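Side-chain contacts in 4-alpha-glucanotransferase (Aquifex aeolicus, PDB 1TZ7), which is an enzyme of the amylomaltase (D-enzyme) family, folded around a parallel beta/alpha barrel with further helices and a small antiparallel sheet attached: residues W239-L244 / F286-R291; M229-S234 / E243-D248; R309-Y314 / K335-K340; H295-K298 / F302-L305. All coordinates share one frame; numbering follows the deposited sequence.

Overall arrangement
The four contacts come from consecutive parts of a beta/alpha barrel chain, between strand 222-227 and helix 334-344. After strand 222-227 the chain forms interaction 2, which folds the loops flanking helix 236-240 together; interaction 1 overlaps it at E243 and L244, their centres about 10 Å apart. Interaction 1 leans on the start of helix 287-297, whose far end makes interaction 4 with barrel strand 302-305, about 16 Å away between centres. Interaction 3 closes the series, setting the entry to strand 313-318 against helix 334-344. Through F311 it touches interactions 1, 2 and 4, and thus joins the loop contacts to the barrel strand, while interactions 2 and 4 do not touch directly.

Interaction 1 (W239-L244 / F286-R291); sequences WTNPEL and FRWWIR
W288 sits where the first turn of helix 287-297 meets the turn after helix 236-240, and it carries this contact against L244 and N241. Its CG is anti to the backbone N (chi1 -177°), which swings the indole across to the other segment. Starting at the root, W288 CB lies 3.5 Å from L244 CD2, and the same methyl is equally near W288 CG. From there L244 CD2 spreads over one face of the five-membered ring as a CH-pi contact, 3.9 Å from its centroid and 29° off the ring normal. Further out, W288 CD1 comes within 3.7 Å of N241 OD1. At W288 NE1 the same oxygen is 3.6 Å away, but no hydrogen bond forms; the amide plane is tilted 62° to the ring. On the six-membered ring, W288 CZ3 lies 3.8 Å above one face of the W289 ring, offset toward its rim. Each backbone has a bond to a neighbour: E284 OE1 accepts from W288 N, and L244 O pairs with H281 NE2. The contact therefore rests on dispersion between one methyl and an indole face, with the amide oxygen of N241 perhaps adding a weak electrostatic term.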
# COMPACT_ATOMS: atom_id res chain seq x y z
N TRP A 239 -18.13 9.37 -0.36
CA TRP A 239 -19.10 10.13 -1.15
C TRP A 239 -20.11 9.19 -1.84
O TRP A 239 -21.31 9.45 -1.81
CB TRP A 239 -18.37 10.98 -2.19
CG TRP A 239 -19.28 11.80 -3.05
CD1 TRP A 239 -20.27 12.64 -2.63
CD2 TRP A 239 -19.28 11.86 -4.48
NE1 TRP A 239 -20.89 13.22 -3.71
CE2 TRP A 239 -20.30 12.76 -4.86
CE3 TRP A 239 -18.52 11.24 -5.49
CZ2 TRP A 239 -20.58 13.06 -6.20
CZ3 TRP A 239 -18.80 11.54 -6.81
CH2 TRP A 239 -19.82 12.44 -7.15
N THR A 240 -19.62 8.11 -2.46
CA THR A 240 -20.48 7.22 -3.26
C THR A 240 -21.26 6.25 -2.40
O THR A 240 -22.35 5.83 -2.77
CB THR A 240 -19.66 6.43 -4.32
OG1 THR A 240 -18.35 6.13 -3.81
CG2 THR A 240 -19.40 7.26 -5.54
N ASN A 241 -20.71 5.88 -1.25
CA ASN A 241 -21.33 4.89 -0.38
C ASN A 241 -21.41 5.34 1.08
O ASN A 241 -20.86 4.70 1.96
CB ASN A 241 -20.56 3.57 -0.46
CG ASN A 241 -20.34 3.11 -1.89
OD1 ASN A 241 -19.24 3.24 -2.43
ND2 ASN A 241 -21.38 2.58 -2.50
N PRO A 242 -22.12 6.44 1.34
CA PRO A 242 -22.20 7.01 2.69
C PRO A 242 -22.82 6.03 3.70
O PRO A 242 -22.39 5.98 4.85
CB PRO A 242 -23.09 8.25 2.51
CG PRO A 242 -23.81 8.03 1.22
CD PRO A 242 -22.89 7.23 0.36
N GLU A 243 -23.83 5.28 3.26
CA GLU A 243 -24.50 4.30 4.13
C GLU A 243 -23.55 3.19 4.63
O GLU A 243 -23.85 2.51 5.61
CB GLU A 243 -25.70 3.67 3.39
CG GLU A 243 -25.32 2.60 2.36
CD GLU A 243 -24.77 3.19 1.06
OE1 GLU A 243 -23.65 3.69 1.07
OE2 GLU A 243 -25.48 3.15 0.04
N LEU A 244 -22.42 3.02 3.95
CA LEU A 244 -21.42 2.01 4.35
C LEU A 244 -20.53 2.50 5.50
O LEU A 244 -19.65 1.77 5.98
CB LEU A 244 -20.56 1.62 3.13
CG LEU A 244 -20.90 0.30 2.41
CD1 LEU A 244 -22.38 0.01 2.39
CD2 LEU A 244 -20.34 0.31 1.00
N PHE A 286 -21.81 -7.83 1.48
CA PHE A 286 -20.38 -7.49 1.41
C PHE A 286 -19.91 -7.20 -0.02
O PHE A 286 -18.76 -7.44 -0.35
CB PHE A 286 -19.52 -8.61 2.03
CG PHE A 286 -19.83 -8.91 3.46
CD1 PHE A 286 -20.50 -10.08 3.81
CD2 PHE A 286 -19.47 -8.02 4.46
CE1 PHE A 286 -20.79 -10.36 5.14
CE2 PHE A 286 -19.77 -8.29 5.79
CZ PHE A 286 -20.43 -9.46 6.13
N ARG A 287 -20.80 -6.67 -0.85
CA ARG A 287 -20.49 -6.56 -2.28
C ARG A 287 -19.49 -5.43 -2.58
O ARG A 287 -18.78 -5.48 -3.57
CB ARG A 287 -21.77 -6.40 -3.13
CG ARG A 287 -22.59 -5.10 -2.87
CD ARG A 287 -23.92 -5.02 -3.70
NE ARG A 287 -24.58 -6.27 -3.67
CZ ARG A 287 -25.63 -6.63 -2.94
NH1 ARG A 287 -26.36 -5.81 -2.18
NH2 ARG A 287 -26.00 -7.87 -3.07
N TRP A 288 -19.42 -4.43 -1.71
CA TRP A 288 -18.42 -3.37 -1.83
C TRP A 288 -17.02 -3.93 -1.58
O TRP A 288 -16.09 -3.64 -2.32
CB TRP A 288 -18.71 -2.23 -0.85
CG TRP A 288 -17.77 -1.08 -0.97
CD1 TRP A 288 -17.78 -0.10 -1.91
CD2 TRP A 288 -16.67 -0.78 -0.10
NE1 TRP A 288 -16.76 0.79 -1.69
CE2 TRP A 288 -16.06 0.40 -0.58
CE3 TRP A 288 -16.13 -1.39 1.05
CZ2 TRP A 288 -14.95 0.98 0.04
CZ3 TRP A 288 -15.03 -0.81 1.66
CH2 TRP A 288 -14.45 0.36 1.15
N TRP A 289 -16.89 -4.74 -0.54
CA TRP A 289 -15.61 -5.38 -0.23
C TRP A 289 -15.21 -6.38 -1.32
O TRP A 289 -14.05 -6.49 -1.67
CB TRP A 289 -15.68 -6.07 1.14
CG TRP A 289 -15.18 -5.21 2.24
CD1 TRP A 289 -15.94 -4.56 3.18
CD2 TRP A 289 -13.82 -4.87 2.51
NE1 TRP A 289 -15.12 -3.85 4.03
CE2 TRP A 289 -13.82 -4.02 3.64
CE3 TRP A 289 -12.60 -5.20 1.92
CZ2 TRP A 289 -12.64 -3.50 4.18
CZ3 TRP A 289 -11.43 -4.68 2.47
CH2 TRP A 289 -11.46 -3.84 3.58
N ILE A 290 -16.19 -7.09 -1.85
CA ILE A 290 -15.95 -8.00 -2.97
C ILE A 290 -15.42 -7.23 -4.18
O ILE A 290 -14.49 -7.67 -4.84
CB ILE A 290 -17.25 -8.75 -3.33
CG1 ILE A 290 -17.54 -9.82 -2.27
CG2 ILE A 290 -17.13 -9.40 -4.73
CD1 ILE A 290 -18.97 -10.30 -2.28
N ARG A 291 -16.03 -6.08 -4.47
CA ARG A 291 -15.59 -5.25 -5.59
C ARG A 291 -14.17 -4.71 -5.37
O ARG A 291 -13.39 -4.60 -6.31
CB ARG A 291 -16.57 -4.09 -5.82
CG ARG A 291 -17.84 -4.49 -6.59
CD ARG A 291 -18.48 -3.35 -7.37
NE ARG A 291 -18.79 -2.21 -6.52
CZ ARG A 291 -19.87 -2.12 -5.73
NH1 ARG A 291 -20.06 -1.03 -4.99
NH2 ARG A 291 -20.75 -3.11 -5.68

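Interaction 2 (M229-S234 / E243-D248); sequences MYPSYS and ELFKLD
P231 and F245 reach toward each other from opposite directions, and a looser pair, Y233 with L247, extends the same interface; both belong to loops that flank helix 236-240. P231 CG touches F245 CE2 and F245 CZ, each at 3.5 Å, while P231 CD is 3.8 Å from F245 CE2. The pyrrolidine thus meets the far end of the phenyl ring at a slant. F245 reaches it with CG anti to its own carbonyl carbon (chi1 -56°). Beyond this pair, Y233 CE2 approaches L247 CD2 at 4.4 Å, a light contact again slanted to the tyrosine ring. V238 of the intervening helix packs on both P231 and F245, and P274 lies against F245 and Y233.

Polar bonds work around these side chains instead of between them. K246 is the centre of an inverse gamma turn, with a weak bond of 3.1 Å from L247 N to F245 O, and this turn separates the two side chains that face the first loop. Y233 OH is hydrogen-bonded to L251 O, and P231 O to N273 ND2. With no hydrogen bond crossing between the segments, the chemistry implies hydrophobic closure of the two loops.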
# COMPACT_ATOMS: atom_id res chain seq x y z
N MET A 229 -7.29 -0.55 5.40
CA MET A 229 -8.56 -0.93 6.01
C MET A 229 -9.65 0.06 5.61
O MET A 229 -10.75 -0.33 5.23
CB MET A 229 -8.43 -0.97 7.53
CG MET A 229 -9.77 -1.12 8.29
SD MET A 229 -10.70 -2.61 7.85
CE MET A 229 -9.70 -3.88 8.61
N TYR A 230 -9.30 1.35 5.69
CA TYR A 230 -10.28 2.44 5.63
C TYR A 230 -9.91 3.41 4.50
O TYR A 230 -8.73 3.62 4.23
CB TYR A 230 -10.26 3.23 6.94
CG TYR A 230 -10.82 2.51 8.15
CD1 TYR A 230 -10.03 2.28 9.28
CD2 TYR A 230 -12.14 2.10 8.18
CE1 TYR A 230 -10.54 1.64 10.39
CE2 TYR A 230 -12.66 1.45 9.30
CZ TYR A 230 -11.85 1.23 10.40
OH TYR A 230 -12.37 0.59 11.50
N PRO A 231 -10.91 4.02 3.88
CA PRO A 231 -10.69 5.21 3.06
C PRO A 231 -10.58 6.44 3.93
O PRO A 231 -10.95 6.37 5.11
CB PRO A 231 -11.95 5.28 2.21
CG PRO A 231 -13.01 4.70 3.08
CD PRO A 231 -12.33 3.64 3.92
N SER A 232 -10.09 7.54 3.38
CA SER A 232 -10.19 8.82 4.07
C SER A 232 -11.63 9.35 3.97
O SER A 232 -12.37 8.98 3.06
CB SER A 232 -9.22 9.84 3.46
OG SER A 232 -9.55 10.12 2.12
N TYR A 233 -12.01 10.20 4.91
CA TYR A 233 -13.33 10.82 4.87
C TYR A 233 -13.49 11.63 3.60
O TYR A 233 -14.56 11.66 3.00
CB TYR A 233 -13.54 11.73 6.09
CG TYR A 233 -14.87 12.44 6.08
CD1 TYR A 233 -14.94 13.82 6.08
CD2 TYR A 233 -16.06 11.72 6.06
CE1 TYR A 233 -16.16 14.48 6.07
CE2 TYR A 233 -17.28 12.36 6.05
CZ TYR A 233 -17.33 13.74 6.06
OH TYR A 233 -18.54 14.38 6.05
N SER A 234 -12.40 12.28 3.18
CA SER A 234 -12.37 13.04 1.94
C SER A 234 -12.00 12.13 0.76
O SER A 234 -10.88 12.22 0.22
CB SER A 234 -11.36 14.18 2.04
OG SER A 234 -11.70 15.06 3.11
N GLU A 243 -23.83 5.28 3.26
CA GLU A 243 -24.50 4.30 4.13
C GLU A 243 -23.55 3.19 4.63
O GLU A 243 -23.85 2.51 5.61
CB GLU A 243 -25.70 3.67 3.39
CG GLU A 243 -25.32 2.60 2.36
CD GLU A 243 -24.77 3.19 1.06
OE1 GLU A 243 -23.65 3.69 1.07
OE2 GLU A 243 -25.48 3.15 0.04
N LEU A 244 -22.42 3.02 3.95
CA LEU A 244 -21.42 2.01 4.35
C LEU A 244 -20.53 2.50 5.50
O LEU A 244 -19.65 1.77 5.98
CB LEU A 244 -20.56 1.62 3.13
CG LEU A 244 -20.90 0.30 2.41
CD1 LEU A 244 -22.38 0.01 2.39
CD2 LEU A 244 -20.34 0.31 1.00
N PHE A 245 -20.76 3.74 5.95
CA PHE A 245 -19.99 4.33 7.05
C PHE A 245 -20.91 4.89 8.11
O PHE A 245 -22.10 5.12 7.86
CB PHE A 245 -19.07 5.43 6.51
CG PHE A 245 -18.16 4.97 5.43
CD1 PHE A 245 -18.60 4.94 4.11
CD2 PHE A 245 -16.87 4.56 5.71
CE1 PHE A 245 -17.76 4.50 3.09
CE2 PHE A 245 -16.02 4.13 4.70
CZ PHE A 245 -16.47 4.10 3.39
N LYS A 246 -20.38 5.11 9.31
CA LYS A 246 -21.18 5.62 10.42
C LYS A 246 -21.22 7.14 10.39
O LYS A 246 -20.40 7.80 11.00
CB LYS A 246 -20.63 5.12 11.76
CG LYS A 246 -20.87 3.63 12.00
CD LYS A 246 -20.68 3.25 13.47
CE LYS A 246 -21.11 1.81 13.72
NZ LYS A 246 -20.67 1.32 15.06
N LEU A 247 -22.18 7.67 9.64
CA LEU A 247 -22.37 9.11 9.52
C LEU A 247 -23.73 9.51 10.06
O LEU A 247 -24.63 8.68 10.18
CB LEU A 247 -22.26 9.54 8.05
CG LEU A 247 -21.12 8.92 7.23
CD1 LEU A 247 -21.19 9.39 5.77
CD2 LEU A 247 -19.76 9.24 7.83
N ASP A 248 -23.89 10.79 10.40
CA ASP A 248 -25.16 11.31 10.88
C ASP A 248 -26.01 11.82 9.71
O ASP A 248 -25.73 11.52 8.55
CB ASP A 248 -24.92 12.43 11.92
CG ASP A 248 -24.19 13.63 11.33
OD1 ASP A 248 -23.65 14.43 12.11
OD2 ASP A 248 -24.11 13.84 10.11

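Interaction 3 (R309-Y314 / K335-K340); sequences RGFEAY and KTLFKK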
# COMPACT_ATOMS: atom_id res chain seq x y z
N ARG A 309 -6.82 -7.08 12.14
CA ARG A 309 -7.54 -7.32 13.39
C ARG A 309 -8.87 -6.54 13.42
O ARG A 309 -9.78 -6.90 14.17
CB ARG A 309 -6.67 -6.94 14.59
CG ARG A 309 -6.55 -5.43 14.84
CD ARG A 309 -7.49 -4.90 15.90
NE ARG A 309 -7.29 -5.56 17.20
CZ ARG A 309 -8.19 -6.37 17.79
NH1 ARG A 309 -7.92 -6.92 18.96
NH2 ARG A 309 -9.36 -6.62 17.21
N GLY A 310 -8.97 -5.49 12.61
CA GLY A 310 -10.20 -4.72 12.50
C GLY A 310 -11.40 -5.51 11.96
O GLY A 310 -12.54 -5.09 12.13
N PHE A 311 -11.13 -6.63 11.30
CA PHE A 311 -12.20 -7.49 10.78
C PHE A 311 -12.84 -8.32 11.89
O PHE A 311 -13.96 -8.81 11.76
CB PHE A 311 -11.67 -8.40 9.67
CG PHE A 311 -11.23 -7.66 8.42
CD1 PHE A 311 -9.92 -7.75 7.97
CD2 PHE A 311 -12.14 -6.90 7.70
CE1 PHE A 311 -9.52 -7.07 6.83
CE2 PHE A 311 -11.74 -6.22 6.56
CZ PHE A 311 -10.43 -6.31 6.12
N GLU A 312 -12.12 -8.48 13.00
CA GLU A 312 -12.67 -9.11 14.20
C GLU A 312 -13.30 -8.07 15.12
O GLU A 312 -14.42 -8.25 15.59
CB GLU A 312 -11.57 -9.86 14.96
CG GLU A 312 -12.08 -10.75 16.09
CD GLU A 312 -12.25 -10.00 17.41
OE1 GLU A 312 -13.20 -10.30 18.16
OE2 GLU A 312 -11.42 -9.10 17.69
N ALA A 313 -12.57 -6.99 15.38
CA ALA A 313 -13.09 -5.87 16.17
C ALA A 313 -12.25 -4.62 15.89
O ALA A 313 -11.04 -4.70 15.71
CB ALA A 313 -13.07 -6.20 17.66
N TYR A 314 -12.91 -3.46 15.87
CA TYR A 314 -12.23 -2.21 15.55
C TYR A 314 -12.44 -1.16 16.63
O TYR A 314 -13.47 -1.14 17.31
CB TYR A 314 -12.71 -1.67 14.19
CG TYR A 314 -14.15 -1.24 14.17
CD1 TYR A 314 -14.51 0.08 14.38
CD2 TYR A 314 -15.17 -2.17 13.92
CE1 TYR A 314 -15.83 0.48 14.35
CE2 TYR A 314 -16.50 -1.78 13.89
CZ TYR A 314 -16.82 -0.45 14.11
OH TYR A 314 -18.14 -0.05 14.08
N LYS A 335 -15.96 -13.28 10.35
CA LYS A 335 -16.25 -14.67 9.99
C LYS A 335 -17.17 -14.74 8.77
O LYS A 335 -16.93 -15.50 7.84
CB LYS A 335 -16.89 -15.41 11.17
CG LYS A 335 -15.88 -16.12 12.10
CD LYS A 335 -15.76 -15.42 13.46
CE LYS A 335 -16.82 -15.90 14.43
NZ LYS A 335 -16.42 -17.17 15.10
N THR A 336 -18.22 -13.92 8.77
CA THR A 336 -19.18 -13.90 7.66
C THR A 336 -18.56 -13.30 6.40
O THR A 336 -18.80 -13.77 5.29
CB THR A 336 -20.46 -13.11 8.05
OG1 THR A 336 -20.23 -12.36 9.25
CG2 THR A 336 -21.58 -14.04 8.41
N LEU A 337 -17.75 -12.25 6.58
CA LEU A 337 -17.12 -11.57 5.45
C LEU A 337 -16.16 -12.48 4.72
O LEU A 337 -16.17 -12.55 3.49
CB LEU A 337 -16.37 -10.32 5.94
CG LEU A 337 -15.39 -9.70 4.93
CD1 LEU A 337 -16.13 -9.16 3.73
CD2 LEU A 337 -14.55 -8.61 5.58
N PHE A 338 -15.32 -13.17 5.46
CA PHE A 338 -14.25 -13.93 4.84
C PHE A 338 -14.75 -15.27 4.29
O PHE A 338 -14.18 -15.81 3.36
CB PHE A 338 -13.08 -14.12 5.80
CG PHE A 338 -12.14 -12.95 5.83
CD1 PHE A 338 -12.16 -12.05 6.89
CD2 PHE A 338 -11.26 -12.73 4.79
CE1 PHE A 338 -11.30 -10.97 6.90
CE2 PHE A 338 -10.40 -11.65 4.80
CZ PHE A 338 -10.42 -10.77 5.86
N LYS A 339 -15.83 -15.79 4.87
CA LYS A 339 -16.50 -16.97 4.31
C LYS A 339 -16.98 -16.68 2.89
O LYS A 339 -16.82 -17.51 1.98
CB LYS A 339 -17.69 -17.39 5.18
CG LYS A 339 -18.37 -18.71 4.72
CD LYS A 339 -19.30 -19.28 5.79
CE LYS A 339 -19.68 -20.74 5.49
NZ LYS A 339 -19.49 -21.11 4.07
N LYS A 340 -17.55 -15.50 2.69
CA LYS A 340 -18.01 -15.09 1.37
C LYS A 340 -16.84 -14.75 0.45
O LYS A 340 -16.85 -15.12 -0.72
CB LYS A 340 -18.96 -13.89 1.47
CG LYS A 340 -20.21 -14.03 0.64
CD LYS A 340 -20.50 -12.77 -0.14
CE LYS A 340 -21.63 -12.98 -1.13
NZ LYS A 340 -22.70 -11.96 -0.98
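F311 takes the edge of F338 on one face in a T-shaped stack, the centroids 5.1 Å apart and the planes almost perpendicular at 89°. The leading edge is CE1 and CZ of F338: CE1 lies 3.6 Å from F311 CG, and CZ stands 3.7 Å above the F311 plane, toward the rim. L337 adds a second touch, its CD2 coming obliquely to within 3.6 Å of F311 CD2. Their differing first torsions help two consecutive helix residues reach one ring: L337 has CG anti to the backbone N (chi1 166°), whereas F338 has it anti to the carbonyl carbon.

Behind F311, the short 3-10 turn that presents it is tied up by R309. The carbonyl O of R309 accepts from the backbone N of both E312 and A313. R309 NH2 gives a hydrogen bond of 3.0 Å to A313 O. A salt bridge of 3.3 Å runs from R309 NH2 to E312 OE2, so one guanidinium nitrogen ties down the two residues that follow the 3-10 turn. E312 OE1 has K331 as a further charged partner, and W329 meets R309 in a cation-pi contact.

In the wider fold, the stack joins the approach to antiparallel strand 313-318 to helix 334-344. L305 of barrel strand 302-305 packs on both phenylalanines, while W289 from helix 287-297 and L365 from helix 360-368 also contact F311.

Interaction 4 (H295-K298 / F302-L305); sequences HNLK and FLRL
N296 and L303 stand with their CA atoms 7.5 Å apart, as do L297 and F302, where the chain leaves helix 287-297 and turns promptly into strand 302-305. This is the closing half of an elaborated beta-alpha-beta unit of the beta/alpha barrel: strands 222-227 and 302-305 are parallel neighbours, and helix 287-297 is the last helix of the long connection between them.

L303 carries the strand's part in the packing. Its CG is anti to the carbonyl carbon (chi1 -50°), and both methyls meet the helix end. L303 CD2 is the closer, 3.6 Å from N296 CB and 4.1 Å from the backbone N296 O; L303 CD1 reaches both N296 CB, at 4.2 Å, and L297. From N296 it is thus the aliphatic root that enters the contact; the amide goes its own way, with ND2 bonded to R292 O one turn back in the same helix. L227 of the adjoining strand packs on both N296 and L303, continuing the apolar layer between helix and barrel.

F302 has the reverse orientation, its CB directed away from the helix, and its ring meets F452 of barrel strand 452-456 edge-to-face. On the helix, H295 is held by Y150 OH at ND1 and by F84 O at NE2, while K298 N bonds to H295 O at 3.0 Å. L297 lies at the margin, its branch carbon CG 4.3 Å from L303 CD1.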
# COMPACT_ATOMS: atom_id res chain seq x y z
N HIS A 295 -11.20 -5.72 -7.94
CA HIS A 295 -10.45 -4.62 -8.55
C HIS A 295 -8.96 -4.76 -8.32
O HIS A 295 -8.16 -4.67 -9.25
CB HIS A 295 -10.93 -3.29 -7.97
CG HIS A 295 -10.12 -2.11 -8.41
ND1 HIS A 295 -10.33 -1.46 -9.61
CD2 HIS A 295 -9.10 -1.45 -7.80
CE1 HIS A 295 -9.47 -0.46 -9.72
NE2 HIS A 295 -8.71 -0.43 -8.64
N ASN A 296 -8.58 -4.99 -7.07
CA ASN A 296 -7.17 -5.06 -6.71
C ASN A 296 -6.47 -6.30 -7.30
O ASN A 296 -5.26 -6.28 -7.51
CB ASN A 296 -7.02 -5.03 -5.18
CG ASN A 296 -7.08 -3.60 -4.61
OD1 ASN A 296 -6.08 -2.88 -4.63
ND2 ASN A 296 -8.24 -3.20 -4.11
N LEU A 297 -7.23 -7.36 -7.57
CA LEU A 297 -6.67 -8.56 -8.22
C LEU A 297 -6.38 -8.34 -9.72
O LEU A 297 -5.70 -9.14 -10.34
CB LEU A 297 -7.62 -9.76 -8.05
CG LEU A 297 -7.61 -10.45 -6.68
CD1 LEU A 297 -8.66 -11.57 -6.64
CD2 LEU A 297 -6.22 -11.01 -6.34
N LYS A 298 -6.90 -7.24 -10.29
CA LYS A 298 -6.46 -6.78 -11.62
C LYS A 298 -5.00 -6.34 -11.58
O LYS A 298 -4.27 -6.43 -12.58
CB LYS A 298 -7.32 -5.61 -12.12
CG LYS A 298 -8.77 -5.97 -12.40
CD LYS A 298 -9.55 -4.71 -12.85
CE LYS A 298 -10.97 -5.06 -13.30
NZ LYS A 298 -11.01 -5.51 -14.72
N PHE A 302 -1.31 -10.98 -4.61
CA PHE A 302 -1.68 -11.06 -3.21
C PHE A 302 -2.11 -9.71 -2.66
O PHE A 302 -1.60 -8.66 -3.07
CB PHE A 302 -0.51 -11.62 -2.39
CG PHE A 302 -0.16 -13.06 -2.73
CD1 PHE A 302 -0.84 -14.11 -2.14
CD2 PHE A 302 0.84 -13.35 -3.65
CE1 PHE A 302 -0.52 -15.44 -2.45
CE2 PHE A 302 1.16 -14.67 -3.96
CZ PHE A 302 0.48 -15.71 -3.36
N LEU A 303 -3.05 -9.74 -1.73
CA LEU A 303 -3.56 -8.54 -1.11
C LEU A 303 -3.26 -8.56 0.37
O LEU A 303 -3.84 -9.35 1.11
CB LEU A 303 -5.07 -8.43 -1.33
CG LEU A 303 -5.54 -8.61 -2.77
CD1 LEU A 303 -7.06 -8.52 -2.85
CD2 LEU A 303 -4.89 -7.58 -3.68
N ARG A 304 -2.35 -7.70 0.79
CA ARG A 304 -2.04 -7.55 2.20
C ARG A 304 -3.12 -6.72 2.87
O ARG A 304 -3.37 -5.59 2.49
CB ARG A 304 -0.68 -6.88 2.38
CG ARG A 304 -0.04 -7.14 3.73
CD ARG A 304 1.12 -6.22 4.05
NE ARG A 304 0.69 -5.04 4.80
CZ ARG A 304 1.52 -4.19 5.41
NH1 ARG A 304 1.03 -3.15 6.07
NH2 ARG A 304 2.83 -4.38 5.35
N LEU A 305 -3.76 -7.31 3.88
CA LEU A 305 -4.89 -6.67 4.54
C LEU A 305 -4.41 -5.85 5.72
O LEU A 305 -4.18 -6.37 6.83
CB LEU A 305 -5.91 -7.72 4.98
CG LEU A 305 -6.52 -8.55 3.83
CD1 LEU A 305 -7.41 -9.64 4.38
CD2 LEU A 305 -7.30 -7.66 2.85